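Local coordinates for succinylglutamate desuccinylase (PDB 2BCO), which probably hydrolyses N-succinyl-L-glutamate to succinate and L-glutamate, using one bound zinc ion, in the last step of arginine degradation by the AST pathway, at residues C60-D65 / E110-L115; N55-C60 / L92-H97; E66-E71 / G227-D232; T148-D153 / S212-T217. One frame throughout, in Å; residues are numbered along the deposited sequence.

Overall arrangement
Contact 2 comes first along the chain: strand 55-60 pairs with 92-97 and closes a loop that holds helix 68-81. Contact 1 starts where that strand ends, at Cys60, and reaches on to 110-115, so it crosses contact 2 and ties the zinc-binding loop to the turn beyond helix 98-102. Contact 3 opens at 66-71 and crosses both, bringing the start of helix 68-81 against the loop 227-232. Contact 4, 148-153 against 212-217, lies wholly within this longest span, in series after contacts 1 and 2. Strands 55-60 and 149-157 are neighbours, which puts contacts 2 and 4 side by side, while contacts 1 and 3 both reach the zinc.

Contact 1. Residues C60-D65 / E110-L115; sequences CGIHGD and ENLNRL. With ZN (zinc ion), chain C.
The loop 60-65, leaving strand 55-60, comes closest to the turn 110-115 where Ile62 faces Leu112, with CA to CA 6.2 Å; 112-114 forms a short 3-10 stretch. One direct hydrogen bond joins them. His63 NE2 donates to Asn111 OD1 over 2.6 Å, and OD1 sits in the plane of the imidazole although the donor stands 38° above the amide carbonyl plane. CG of His63 lies anti to its carbonyl carbon, and chi1 -73° and chi2 156° together turn the other ring nitrogen to the metal: ND1 binds zinc at 2.4 Å. With Glu66 three residues on, this is the HxxE zinc motif of the carboxypeptidase-like zinc hydrolases; His155 and a water also bind the ion. Asn111 is thus a second-shell residue that helps fix, with the zinc, the rotation of the ring and probably makes ND1 a stronger ligand. Its OD1 is itself gripped twice, because the backbone N of Asn113 donates to it over 2.9 Å in an Asx turn. Beside this polar pair the packing is apolar. Ile62 CG2 presses on Asn113 CB at 3.6 Å, and the Ile62 and Leu112 side chains cross at about a right angle, CD1 to CD1 3.8 Å. A water bridges the backbones, giving a proton to Ile62 O and accepting one from Leu112 N; Asn113 OD1 turns away to Phe203 N.

Contact 2. Residues N55-C60 / L92-H97; sequences NIIISC and LFIIAH
Asn55 opens the strand, its amide held by Thr148 and Arg90. At Ile56 the pairing starts: its O accepts from Leu92 N at 2.9 Å. Ile57 lies level with Leu92; its side chain lies beside that of Ile94, CG2 to CD1 4.2 Å, on the face that helix 125-141 covers. Ile58 uses both backbone groups, its N donating to Leu92 O and its O accepting from Ile94 N. Its side chain leaves by the other face next to Phe93, both pointing the same way, with CD1 3.6 Å from Phe93 CE2. The two strands run parallel, 13° apart, as the two strands of a beta-alpha-beta unit whose helix, 68-81, packs against Phe93. Ser59 returns to the Ile57 face and sets CB 3.9 Å from Ile94 CB. Its OG stands in the crowded position between N and carbonyl carbon (chi1 60°), turned to Asp153 OD2 and His151 NE2. Cys60 N donates to Ile94 O, and Cys60 O takes Ala96 N nearly along its C=O axis at 3.0 Å. The thiol, SG to Ile95 CG1 4.0 Å, shares its face with Phe93, and Met70, a selenomethionine in this model, also reaches it.

Contact 3. Residues E66-E71 / G227-D232; sequences ETAPME and GENALD. With ZN (zinc ion), chain C.
Glu66, the glutamate of the HxxE zinc motif, leads straight into helix 68-81, and residues 67-71, at the head of this helical stretch, meet the loop 227-232. The well-packed part centres on Glu71 OE1 and on the Asn229 amide, which comes in over Ala68 CB, 3.6 Å from Asn229 CG. Both N-H bonds of ND2 are used close to the amide plane: one goes to Thr67 OG1 at 2.7 Å, the other to Glu71 OE1 at 3.1 Å. Thr67 OG1 is in turn bonded to Ala224 O. On the other end of the amide, OD1 accepts from a water that itself takes the N-H of Ala68, so Ala68 N is linked to the loop through water. Toward solvent the contact loosens: Leu231 only brushes the helix, CD2 4.0 Å from Glu71 OE2 and CD1 4.3 Å from Ala68 CB, in an exposed part of the loop. Glu66 points away from the loop, and its carboxylate binds the zinc through both oxygens, OE1 at 2.3 Å and OE2 at 2.5 Å. Glu71 OE1 takes its two donors from different directions: Asn229 ND2 meets the anti lone pair, while Gly227 N, 2.8 Å away, approaches from 52° above the carboxylate plane.

Contact 4. Residues T148-D153 / S212-T217; sequences TRWHLD and SAQALT
Strands 149-153 and 214-217 run parallel, only 2° apart with axes 4.6 Å from each other, and pair Trp150 with Gln214 through Asp153 with Thr217. The ladder starts with Gln214 N donating to Arg149 O, an almost straight bond of 3.0 Å. His151 N then donates to Gln214 O and its O accepts from Leu216 N, and Asp153 N closes on Leu216 O, these last two bonds lying nearly along the C=O axes. Arg149 O is gripped a second time: Gln214 runs extended beyond CG and folds NE2 back to it at 3.1 Å. That puts the amide obliquely over one face of the Trp150 indole, planes 43° apart, with NE2 3.4 Å from Trp150 NE1. These two donors do not bond each other; Gln214 OE1 goes on to Ser178. Leu152 and Leu216 follow on the same face, against which helix 179-188 packs. On the other face His151 CB meets Ala215 CB at 4.0 Å, and the imidazole, its CG anti to the backbone N, reaches Ser207 through ND1. Farther along, a water gives a proton to Asp153 OD1 at 2.6 Å and is hydrogen-bonded to Thr217 OG1. Asp153 OD1 also holds NE2 of the zinc ligand His155 and so positions it from the second shell, with Thr217 joined through the water, near the predicted active-site Glu219 in the alpha/beta catalytic domain of the AspA/AstE family.

Contact 1. Residues C60-D65 / E110-L115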
loop_
_atom_site.group_PDB
_atom_site.type_symbol
_atom_site.label_atom_id
_atom_site.label_comp_id
_atom_site.label_asym_id
_atom_site.label_seq_id
_atom_site.Cartn_x
_atom_site.Cartn_y
_atom_site.Cartn_z
ATOM N N CYS A 60 -4.544 1.521 -5.893
ATOM C CA CYS A 60 -3.422 2.359 -6.247
ATOM C C CYS A 60 -3.942 3.780 -6.335
ATOM O O CYS A 60 -5.156 4.006 -6.399
ATOM C CB CYS A 60 -2.834 1.929 -7.591
ATOM S SG CYS A 60 -3.975 2.053 -8.946
ATOM N N GLY A 61 -3.027 4.739 -6.323
ATOM C CA GLY A 61 -3.441 6.119 -6.428
ATOM C C GLY A 61 -4.081 6.786 -5.219
ATOM O O GLY A 61 -4.728 7.812 -5.394
ATOM N N ILE A 62 -3.931 6.226 -4.017
ATOM C CA ILE A 62 -4.482 6.863 -2.822
ATOM C C ILE A 62 -3.890 8.275 -2.830
ATOM O O ILE A 62 -4.534 9.248 -2.423
ATOM C CB ILE A 62 -4.068 6.106 -1.524
ATOM C CG1 ILE A 62 -5.003 4.915 -1.305
ATOM C CG2 ILE A 62 -4.118 7.036 -0.301
ATOM C CD1 ILE A 62 -6.480 5.299 -1.180
ATOM N N HIS A 63 -2.652 8.352 -3.314
ATOM C CA HIS A 63 -1.900 9.592 -3.480
ATOM C C HIS A 63 -1.814 9.726 -5.003
ATOM O O HIS A 63 -1.317 8.825 -5.678
ATOM C CB HIS A 63 -0.507 9.461 -2.853
ATOM C CG HIS A 63 -0.527 9.472 -1.357
ATOM N ND1 HIS A 63 0.467 8.905 -0.589
ATOM C CD2 HIS A 63 -1.414 10.004 -0.484
ATOM C CE1 HIS A 63 0.193 9.084 0.690
ATOM N NE2 HIS A 63 -0.943 9.748 0.781
ATOM N N GLY A 64 -2.310 10.845 -5.530
ATOM C CA GLY A 64 -2.355 11.062 -6.970
ATOM C C GLY A 64 -1.103 10.950 -7.812
ATOM O O GLY A 64 -1.151 10.390 -8.911
ATOM N N ASP A 65 0.013 11.479 -7.314
ATOM C CA ASP A 65 1.269 11.442 -8.065
ATOM C C ASP A 65 2.052 10.119 -8.062
ATOM O O ASP A 65 3.131 10.048 -8.631
ATOM C CB ASP A 65 2.188 12.588 -7.601
ATOM C CG ASP A 65 2.398 12.603 -6.097
ATOM O OD1 ASP A 65 1.853 11.727 -5.389
ATOM O OD2 ASP A 65 3.114 13.503 -5.610
ATOM N N GLU A 110 -6.550 17.286 1.471
ATOM C CA GLU A 110 -5.876 16.609 2.580
ATOM C C GLU A 110 -5.402 15.197 2.197
ATOM O O GLU A 110 -5.993 14.556 1.336
ATOM C CB GLU A 110 -6.829 16.525 3.771
ATOM C CG GLU A 110 -6.152 16.627 5.115
ATOM C CD GLU A 110 -7.069 16.228 6.251
ATOM O OE1 GLU A 110 -8.256 16.592 6.189
ATOM O OE2 GLU A 110 -6.604 15.558 7.202
ATOM N N ASN A 111 -4.336 14.730 2.839
ATOM C CA ASN A 111 -3.770 13.398 2.587
ATOM C C ASN A 111 -4.863 12.343 2.767
ATOM O O ASN A 111 -5.322 12.101 3.877
ATOM C CB ASN A 111 -2.633 13.122 3.580
ATOM C CG ASN A 111 -1.895 11.802 3.310
ATOM O OD1 ASN A 111 -2.373 10.924 2.594
ATOM N ND2 ASN A 111 -0.728 11.668 3.903
ATOM N N LEU A 112 -5.262 11.704 1.678
ATOM C CA LEU A 112 -6.320 10.705 1.733
ATOM C C LEU A 112 -5.992 9.546 2.696
ATOM O O LEU A 112 -6.879 8.981 3.334
ATOM C CB LEU A 112 -6.566 10.152 0.322
ATOM C CG LEU A 112 -7.936 9.596 -0.069
ATOM C CD1 LEU A 112 -7.818 8.869 -1.407
ATOM C CD2 LEU A 112 -8.452 8.655 0.980
ATOM N N ASN A 113 -4.715 9.209 2.819
ATOM C CA ASN A 113 -4.332 8.088 3.659
ATOM C C ASN A 113 -4.184 8.356 5.156
ATOM O O ASN A 113 -3.479 7.633 5.854
ATOM C CB ASN A 113 -3.068 7.442 3.095
ATOM C CG ASN A 113 -3.113 5.938 3.174
ATOM O OD1 ASN A 113 -4.183 5.333 3.079
ATOM N ND2 ASN A 113 -1.958 5.323 3.332
ATOM N N ARG A 114 -4.874 9.384 5.639
ATOM C CA ARG A 114 -4.882 9.734 7.053
ATOM C C ARG A 114 -6.336 9.851 7.505
ATOM O O ARG A 114 -6.619 10.165 8.655
ATOM C CB ARG A 114 -4.176 11.072 7.279
ATOM C CG ARG A 114 -2.679 10.950 7.501
ATOM C CD ARG A 114 -1.974 12.301 7.388
ATOM N NE ARG A 114 -0.518 12.157 7.424
ATOM C CZ ARG A 114 0.342 13.085 7.011
ATOM N NH1 ARG A 114 -0.097 14.237 6.522
ATOM N NH2 ARG A 114 1.648 12.858 7.079
ATOM N N LEU A 115 -7.252 9.564 6.590
ATOM C CA LEU A 115 -8.679 9.715 6.847
ATOM C C LEU A 115 -9.510 8.469 7.092
ATOM O O LEU A 115 -10.732 8.536 7.029
ATOM C CB LEU A 115 -9.298 10.491 5.685
ATOM C CG LEU A 115 -8.575 11.796 5.345
ATOM C CD1 LEU A 115 -9.232 12.463 4.151
ATOM C CD2 LEU A 115 -8.613 12.714 6.562
HETATM ZN ZN ZN C . 1.723 6.949 -1.045
HETATM O O HOH W 1 -4.227 11.795 -1.222
HETATM O O HOH W 2 3.920 7.316 0.220
#

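Contact 2. Residues N55-C60 / L92-H97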
loop_
_atom_site.group_PDB
_atom_site.type_symbol
_atom_site.label_atom_id
_atom_site.label_comp_id
_atom_site.label_asym_id
_atom_site.label_seq_id
_atom_site.Cartn_x
_atom_site.Cartn_y
_atom_site.Cartn_z
ATOM N N ASN A 55 -9.755 -13.205 -2.168
ATOM C CA ASN A 55 -10.482 -11.975 -2.434
ATOM C C ASN A 55 -9.466 -10.878 -2.200
ATOM O O ASN A 55 -9.214 -10.464 -1.072
ATOM C CB ASN A 55 -11.672 -11.864 -1.489
ATOM C CG ASN A 55 -12.713 -12.926 -1.765
ATOM O OD1 ASN A 55 -13.456 -12.840 -2.741
ATOM N ND2 ASN A 55 -12.753 -13.950 -0.923
ATOM N N ILE A 56 -8.861 -10.434 -3.292
ATOM C CA ILE A 56 -7.823 -9.421 -3.236
ATOM C C ILE A 56 -8.240 -8.037 -3.697
ATOM O O ILE A 56 -8.724 -7.856 -4.814
ATOM C CB ILE A 56 -6.615 -9.826 -4.103
ATOM C CG1 ILE A 56 -6.278 -11.302 -3.887
ATOM C CG2 ILE A 56 -5.427 -8.939 -3.766
ATOM C CD1 ILE A 56 -5.180 -11.808 -4.811
ATOM N N ILE A 57 -8.041 -7.061 -2.825
ATOM C CA ILE A 57 -8.325 -5.680 -3.168
ATOM C C ILE A 57 -6.968 -5.149 -3.583
ATOM O O ILE A 57 -6.005 -5.256 -2.837
ATOM C CB ILE A 57 -8.803 -4.853 -1.959
ATOM C CG1 ILE A 57 -10.180 -5.332 -1.498
ATOM C CG2 ILE A 57 -8.849 -3.368 -2.334
ATOM C CD1 ILE A 57 -10.685 -4.590 -0.265
ATOM N N ILE A 58 -6.879 -4.606 -4.784
ATOM C CA ILE A 58 -5.617 -4.063 -5.251
ATOM C C ILE A 58 -5.865 -2.591 -5.540
ATOM O O ILE A 58 -6.429 -2.242 -6.567
ATOM C CB ILE A 58 -5.146 -4.789 -6.531
ATOM C CG1 ILE A 58 -5.036 -6.298 -6.258
ATOM C CG2 ILE A 58 -3.798 -4.230 -6.984
ATOM C CD1 ILE A 58 -4.921 -7.152 -7.520
ATOM N N SER A 59 -5.457 -1.727 -4.620
ATOM C CA SER A 59 -5.667 -0.304 -4.819
ATOM C C SER A 59 -4.389 0.450 -5.137
ATOM O O SER A 59 -3.291 0.069 -4.733
ATOM C CB SER A 59 -6.362 0.317 -3.592
ATOM O OG SER A 59 -5.608 0.156 -2.405
ATOM N N CYS A 60 -4.544 1.521 -5.893
ATOM C CA CYS A 60 -3.422 2.359 -6.247
ATOM C C CYS A 60 -3.942 3.780 -6.335
ATOM O O CYS A 60 -5.156 4.006 -6.399
ATOM C CB CYS A 60 -2.834 1.929 -7.591
ATOM S SG CYS A 60 -3.975 2.053 -8.946
ATOM N N LEU A 92 -10.545 -6.674 -6.731
ATOM C CA LEU A 92 -11.220 -5.390 -6.786
ATOM C C LEU A 92 -10.118 -4.375 -7.050
ATOM O O LEU A 92 -9.345 -4.053 -6.139
ATOM C CB LEU A 92 -11.918 -5.065 -5.460
ATOM C CG LEU A 92 -12.685 -3.735 -5.499
ATOM C CD1 LEU A 92 -13.844 -3.865 -6.468
ATOM C CD2 LEU A 92 -13.194 -3.356 -4.123
ATOM N N PHE A 93 -10.030 -3.896 -8.293
ATOM C CA PHE A 93 -9.012 -2.921 -8.674
ATOM C C PHE A 93 -9.521 -1.519 -8.443
ATOM O O PHE A 93 -10.620 -1.149 -8.875
ATOM C CB PHE A 93 -8.598 -3.079 -10.145
ATOM C CG PHE A 93 -7.853 -4.364 -10.435
ATOM C CD1 PHE A 93 -8.539 -5.529 -10.741
ATOM C CD2 PHE A 93 -6.466 -4.406 -10.372
ATOM C CE1 PHE A 93 -7.851 -6.731 -10.985
ATOM C CE2 PHE A 93 -5.763 -5.600 -10.612
ATOM C CZ PHE A 93 -6.464 -6.765 -10.919
ATOM N N ILE A 94 -8.710 -0.724 -7.771
ATOM C CA ILE A 94 -9.124 0.618 -7.469
ATOM C C ILE A 94 -8.089 1.661 -7.843
ATOM O O ILE A 94 -6.895 1.503 -7.568
ATOM C CB ILE A 94 -9.441 0.757 -5.949
ATOM C CG1 ILE A 94 -10.578 -0.190 -5.556
ATOM C CG2 ILE A 94 -9.816 2.196 -5.611
ATOM C CD1 ILE A 94 -10.886 -0.167 -4.065
ATOM N N ILE A 95 -8.551 2.706 -8.511
ATOM C CA ILE A 95 -7.702 3.841 -8.834
ATOM C C ILE A 95 -8.426 4.897 -8.007
ATOM O O ILE A 95 -9.424 5.460 -8.441
ATOM C CB ILE A 95 -7.754 4.243 -10.321
ATOM C CG1 ILE A 95 -7.100 3.174 -11.190
ATOM C CG2 ILE A 95 -7.038 5.579 -10.521
ATOM C CD1 ILE A 95 -7.265 3.424 -12.664
ATOM N N ALA A 96 -7.955 5.114 -6.788
ATOM C CA ALA A 96 -8.584 6.080 -5.912
ATOM C C ALA A 96 -8.089 7.467 -6.274
ATOM O O ALA A 96 -6.945 7.631 -6.670
ATOM C CB ALA A 96 -8.235 5.768 -4.462
ATOM N N HIS A 97 -8.952 8.463 -6.175
ATOM C CA HIS A 97 -8.531 9.842 -6.442
ATOM C C HIS A 97 -7.964 10.245 -7.810
ATOM O O HIS A 97 -6.910 10.880 -7.887
ATOM C CB HIS A 97 -7.519 10.249 -5.385
ATOM C CG HIS A 97 -7.736 11.619 -4.858
ATOM N ND1 HIS A 97 -8.641 12.497 -5.424
ATOM C CD2 HIS A 97 -7.197 12.274 -3.802
ATOM C CE1 HIS A 97 -8.650 13.620 -4.742
ATOM N NE2 HIS A 97 -7.779 13.512 -3.747
#

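Contact 3. Residues E66-E71 / G227-D232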
loop_
_atom_site.group_PDB
_atom_site.type_symbol
_atom_site.label_atom_id
_atom_site.label_comp_id
_atom_site.label_asym_id
_atom_site.label_seq_id
_atom_site.Cartn_x
_atom_site.Cartn_y
_atom_site.Cartn_z
ATOM N N GLU A 66 1.520 9.070 -7.449
ATOM C CA GLU A 66 2.234 7.785 -7.414
ATOM C C GLU A 66 1.716 6.869 -8.520
ATOM O O GLU A 66 0.984 5.909 -8.281
ATOM C CB GLU A 66 2.079 7.179 -6.015
ATOM C CG GLU A 66 2.823 8.036 -4.990
ATOM C CD GLU A 66 2.446 7.741 -3.564
ATOM O OE1 GLU A 66 1.920 6.640 -3.307
ATOM O OE2 GLU A 66 2.684 8.608 -2.700
ATOM N N THR A 67 2.147 7.178 -9.738
ATOM C CA THR A 67 1.691 6.511 -10.946
ATOM C C THR A 67 2.160 5.118 -11.349
ATOM O O THR A 67 1.386 4.380 -11.953
ATOM C CB THR A 67 1.901 7.458 -12.164
ATOM O OG1 THR A 67 3.298 7.524 -12.490
ATOM C CG2 THR A 67 1.413 8.880 -11.820
ATOM N N ALA A 68 3.408 4.760 -11.047
ATOM C CA ALA A 68 3.939 3.445 -11.424
ATOM C C ALA A 68 2.975 2.273 -11.176
ATOM O O ALA A 68 2.712 1.479 -12.080
ATOM C CB ALA A 68 5.276 3.190 -10.716
ATOM N N PRO A 69 2.433 2.146 -9.956
ATOM C CA PRO A 69 1.513 1.028 -9.718
ATOM C C PRO A 69 0.255 1.121 -10.583
ATOM O O PRO A 69 -0.320 0.097 -10.969
ATOM C CB PRO A 69 1.199 1.141 -8.225
ATOM C CG PRO A 69 2.430 1.797 -7.669
ATOM C CD PRO A 69 2.713 2.866 -8.704
HETATM N N MSE A 70 -0.168 2.347 -10.874
HETATM C CA MSE A 70 -1.350 2.565 -11.696
HETATM C C MSE A 70 -1.085 1.981 -13.079
HETATM O O MSE A 70 -1.964 1.354 -13.672
HETATM C CB MSE A 70 -1.657 4.065 -11.804
HETATM C CG MSE A 70 -1.747 4.778 -10.461
HETATM SE SE MSE A 70 -2.265 6.656 -10.573
HETATM C CE MSE A 70 -1.647 7.036 -12.374
ATOM N N GLU A 71 0.134 2.183 -13.582
ATOM C CA GLU A 71 0.521 1.662 -14.892
ATOM C C GLU A 71 0.533 0.137 -14.856
ATOM O O GLU A 71 0.068 -0.507 -15.796
ATOM C CB GLU A 71 1.915 2.166 -15.308
ATOM C CG GLU A 71 2.049 3.679 -15.471
ATOM C CD GLU A 71 3.132 4.061 -16.497
ATOM O OE1 GLU A 71 4.086 4.800 -16.144
ATOM O OE2 GLU A 71 3.020 3.609 -17.661
ATOM N N GLY A 227 4.171 7.042 -17.844
ATOM C CA GLY A 227 4.973 6.856 -19.037
ATOM C C GLY A 227 6.410 7.287 -18.808
ATOM O O GLY A 227 7.243 7.230 -19.717
ATOM N N GLU A 228 6.704 7.721 -17.586
ATOM C CA GLU A 228 8.043 8.177 -17.251
ATOM C C GLU A 228 8.584 7.488 -15.994
ATOM O O GLU A 228 9.486 8.004 -15.335
ATOM C CB GLU A 228 8.039 9.711 -17.072
ATOM C CG GLU A 228 7.675 10.480 -18.351
ATOM C CD GLU A 228 7.648 12.001 -18.177
ATOM O OE1 GLU A 228 8.174 12.528 -17.170
ATOM O OE2 GLU A 228 7.105 12.679 -19.076
ATOM N N ASN A 229 8.037 6.317 -15.673
ATOM C CA ASN A 229 8.480 5.565 -14.499
ATOM C C ASN A 229 9.579 4.552 -14.816
ATOM O O ASN A 229 9.757 4.138 -15.963
ATOM C CB ASN A 229 7.298 4.822 -13.856
ATOM C CG ASN A 229 6.391 5.743 -13.056
ATOM O OD1 ASN A 229 6.827 6.384 -12.100
ATOM N ND2 ASN A 229 5.128 5.812 -13.446
ATOM N N ALA A 230 10.315 4.156 -13.784
ATOM C CA ALA A 230 11.387 3.167 -13.923
ATOM C C ALA A 230 10.746 1.786 -13.765
ATOM O O ALA A 230 11.114 1.015 -12.884
ATOM C CB ALA A 230 12.449 3.399 -12.837
ATOM N N LEU A 231 9.791 1.491 -14.643
ATOM C CA LEU A 231 9.021 0.246 -14.619
ATOM C C LEU A 231 9.754 -1.090 -14.518
ATOM O O LEU A 231 9.255 -2.023 -13.885
ATOM C CB LEU A 231 8.078 0.211 -15.830
ATOM C CG LEU A 231 6.615 0.631 -15.622
ATOM C CD1 LEU A 231 6.499 1.709 -14.564
ATOM C CD2 LEU A 231 6.033 1.113 -16.942
ATOM N N ASP A 232 10.920 -1.188 -15.142
ATOM C CA ASP A 232 11.694 -2.425 -15.119
ATOM C C ASP A 232 12.104 -2.798 -13.704
ATOM O O ASP A 232 12.211 -3.975 -13.378
ATOM C CB ASP A 232 12.922 -2.294 -16.029
ATOM C CG ASP A 232 12.536 -2.185 -17.487
ATOM O OD1 ASP A 232 11.972 -3.174 -18.011
ATOM O OD2 ASP A 232 12.770 -1.116 -18.109
HETATM ZN ZN ZN C . 1.723 6.949 -1.045
HETATM O O HOH W 3 5.422 6.909 -9.957
HETATM O O HOH W 2 3.920 7.316 0.220
#

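Contact 4. Residues T148-D153 / S212-T217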
loop_
_atom_site.group_PDB
_atom_site.type_symbol
_atom_site.label_atom_id
_atom_site.label_comp_id
_atom_site.label_asym_id
_atom_site.label_seq_id
_atom_site.Cartn_x
_atom_site.Cartn_y
_atom_site.Cartn_z
ATOM N N THR A 148 -9.518 -15.657 3.405
ATOM C CA THR A 148 -9.367 -15.419 1.976
ATOM C C THR A 148 -9.071 -13.949 1.648
ATOM O O THR A 148 -8.669 -13.632 0.536
ATOM C CB THR A 148 -10.657 -15.795 1.222
ATOM O OG1 THR A 148 -11.648 -14.774 1.431
ATOM C CG2 THR A 148 -11.201 -17.133 1.735
ATOM N N ARG A 149 -9.249 -13.059 2.615
ATOM C CA ARG A 149 -9.060 -11.630 2.373
ATOM C C ARG A 149 -7.646 -11.051 2.274
ATOM O O ARG A 149 -6.789 -11.272 3.140
ATOM C CB ARG A 149 -9.855 -10.854 3.413
ATOM C CG ARG A 149 -11.326 -11.207 3.418
ATOM C CD ARG A 149 -11.995 -10.671 4.660
ATOM N NE ARG A 149 -13.358 -11.169 4.825
ATOM C CZ ARG A 149 -14.057 -11.029 5.947
ATOM N NH1 ARG A 149 -13.508 -10.411 6.987
ATOM N NH2 ARG A 149 -15.300 -11.496 6.031
ATOM N N TRP A 150 -7.433 -10.280 1.207
ATOM C CA TRP A 150 -6.157 -9.621 0.937
ATOM C C TRP A 150 -6.392 -8.177 0.515
ATOM O O TRP A 150 -7.366 -7.868 -0.161
ATOM C CB TRP A 150 -5.402 -10.298 -0.214
ATOM C CG TRP A 150 -4.864 -11.666 0.066
ATOM C CD1 TRP A 150 -5.581 -12.796 0.316
ATOM C CD2 TRP A 150 -3.483 -12.058 0.044
ATOM N NE1 TRP A 150 -4.736 -13.873 0.428
ATOM C CE2 TRP A 150 -3.450 -13.455 0.254
ATOM C CE3 TRP A 150 -2.283 -11.373 -0.179
ATOM C CZ2 TRP A 150 -2.245 -14.174 0.299
ATOM C CZ3 TRP A 150 -1.083 -12.094 -0.140
ATOM C CH2 TRP A 150 -1.079 -13.482 0.079
ATOM N N HIS A 151 -5.487 -7.296 0.915
ATOM C CA HIS A 151 -5.569 -5.905 0.514
ATOM C C HIS A 151 -4.162 -5.384 0.311
ATOM O O HIS A 151 -3.394 -5.225 1.255
ATOM C CB HIS A 151 -6.285 -5.034 1.548
ATOM C CG HIS A 151 -6.484 -3.620 1.089
ATOM N ND1 HIS A 151 -7.174 -2.681 1.826
ATOM C CD2 HIS A 151 -6.087 -2.989 -0.044
ATOM C CE1 HIS A 151 -7.191 -1.534 1.169
ATOM N NE2 HIS A 151 -6.539 -1.692 0.032
ATOM N N LEU A 152 -3.832 -5.136 -0.945
ATOM C CA LEU A 152 -2.530 -4.617 -1.312
ATOM C C LEU A 152 -2.724 -3.188 -1.812
ATOM O O LEU A 152 -3.265 -2.966 -2.897
ATOM C CB LEU A 152 -1.912 -5.491 -2.408
ATOM C CG LEU A 152 -1.252 -6.827 -2.047
ATOM C CD1 LEU A 152 -2.004 -7.551 -0.959
ATOM C CD2 LEU A 152 -1.195 -7.686 -3.286
ATOM N N ASP A 153 -2.309 -2.225 -0.997
ATOM C CA ASP A 153 -2.414 -0.807 -1.341
ATOM C C ASP A 153 -1.073 -0.357 -1.920
ATOM O O ASP A 153 -0.080 -0.266 -1.197
ATOM C CB ASP A 153 -2.732 0.026 -0.097
ATOM C CG ASP A 153 -3.064 1.458 -0.443
ATOM O OD1 ASP A 153 -3.001 2.339 0.437
ATOM O OD2 ASP A 153 -3.401 1.698 -1.617
ATOM N N SER A 212 -9.850 -8.025 8.976
ATOM C CA SER A 212 -8.795 -9.019 9.148
ATOM C C SER A 212 -8.121 -9.395 7.835
ATOM O O SER A 212 -7.746 -10.549 7.640
ATOM C CB SER A 212 -9.367 -10.289 9.791
ATOM O OG SER A 212 -10.012 -9.987 11.015
ATOM N N ALA A 213 -7.968 -8.431 6.936
ATOM C CA ALA A 213 -7.343 -8.718 5.651
ATOM C C ALA A 213 -5.822 -8.758 5.777
ATOM O O ALA A 213 -5.244 -8.061 6.601
ATOM C CB ALA A 213 -7.758 -7.660 4.616
ATOM N N GLN A 214 -5.186 -9.596 4.967
ATOM C CA GLN A 214 -3.725 -9.699 4.952
ATOM C C GLN A 214 -3.397 -8.450 4.139
ATOM O O GLN A 214 -3.419 -8.451 2.908
ATOM C CB GLN A 214 -3.328 -11.008 4.258
ATOM C CG GLN A 214 -3.824 -12.221 5.069
ATOM C CD GLN A 214 -3.903 -13.521 4.281
ATOM O OE1 GLN A 214 -2.911 -14.226 4.131
ATOM N NE2 GLN A 214 -5.095 -13.838 3.764
ATOM N N ALA A 215 -3.128 -7.366 4.854
ATOM C CA ALA A 215 -2.917 -6.082 4.217
ATOM C C ALA A 215 -1.543 -5.448 4.315
ATOM O O ALA A 215 -0.820 -5.613 5.294
ATOM C CB ALA A 215 -3.960 -5.111 4.741
ATOM N N LEU A 216 -1.201 -4.697 3.279
ATOM C CA LEU A 216 0.070 -4.006 3.259
ATOM C C LEU A 216 -0.058 -2.711 2.504
ATOM O O LEU A 216 -0.916 -2.553 1.637
ATOM C CB LEU A 216 1.144 -4.829 2.538
ATOM C CG LEU A 216 1.556 -6.239 2.950
ATOM C CD1 LEU A 216 2.321 -6.872 1.783
ATOM C CD2 LEU A 216 2.413 -6.188 4.212
ATOM N N THR A 217 0.822 -1.787 2.839
ATOM C CA THR A 217 0.925 -0.536 2.118
ATOM C C THR A 217 2.284 -0.801 1.485
ATOM O O THR A 217 3.269 -1.006 2.194
ATOM C CB THR A 217 1.012 0.663 3.057
ATOM O OG1 THR A 217 -0.221 0.780 3.775
ATOM C CG2 THR A 217 1.260 1.945 2.255
HETATM O O HOH W 4 -2.477 2.472 2.963
#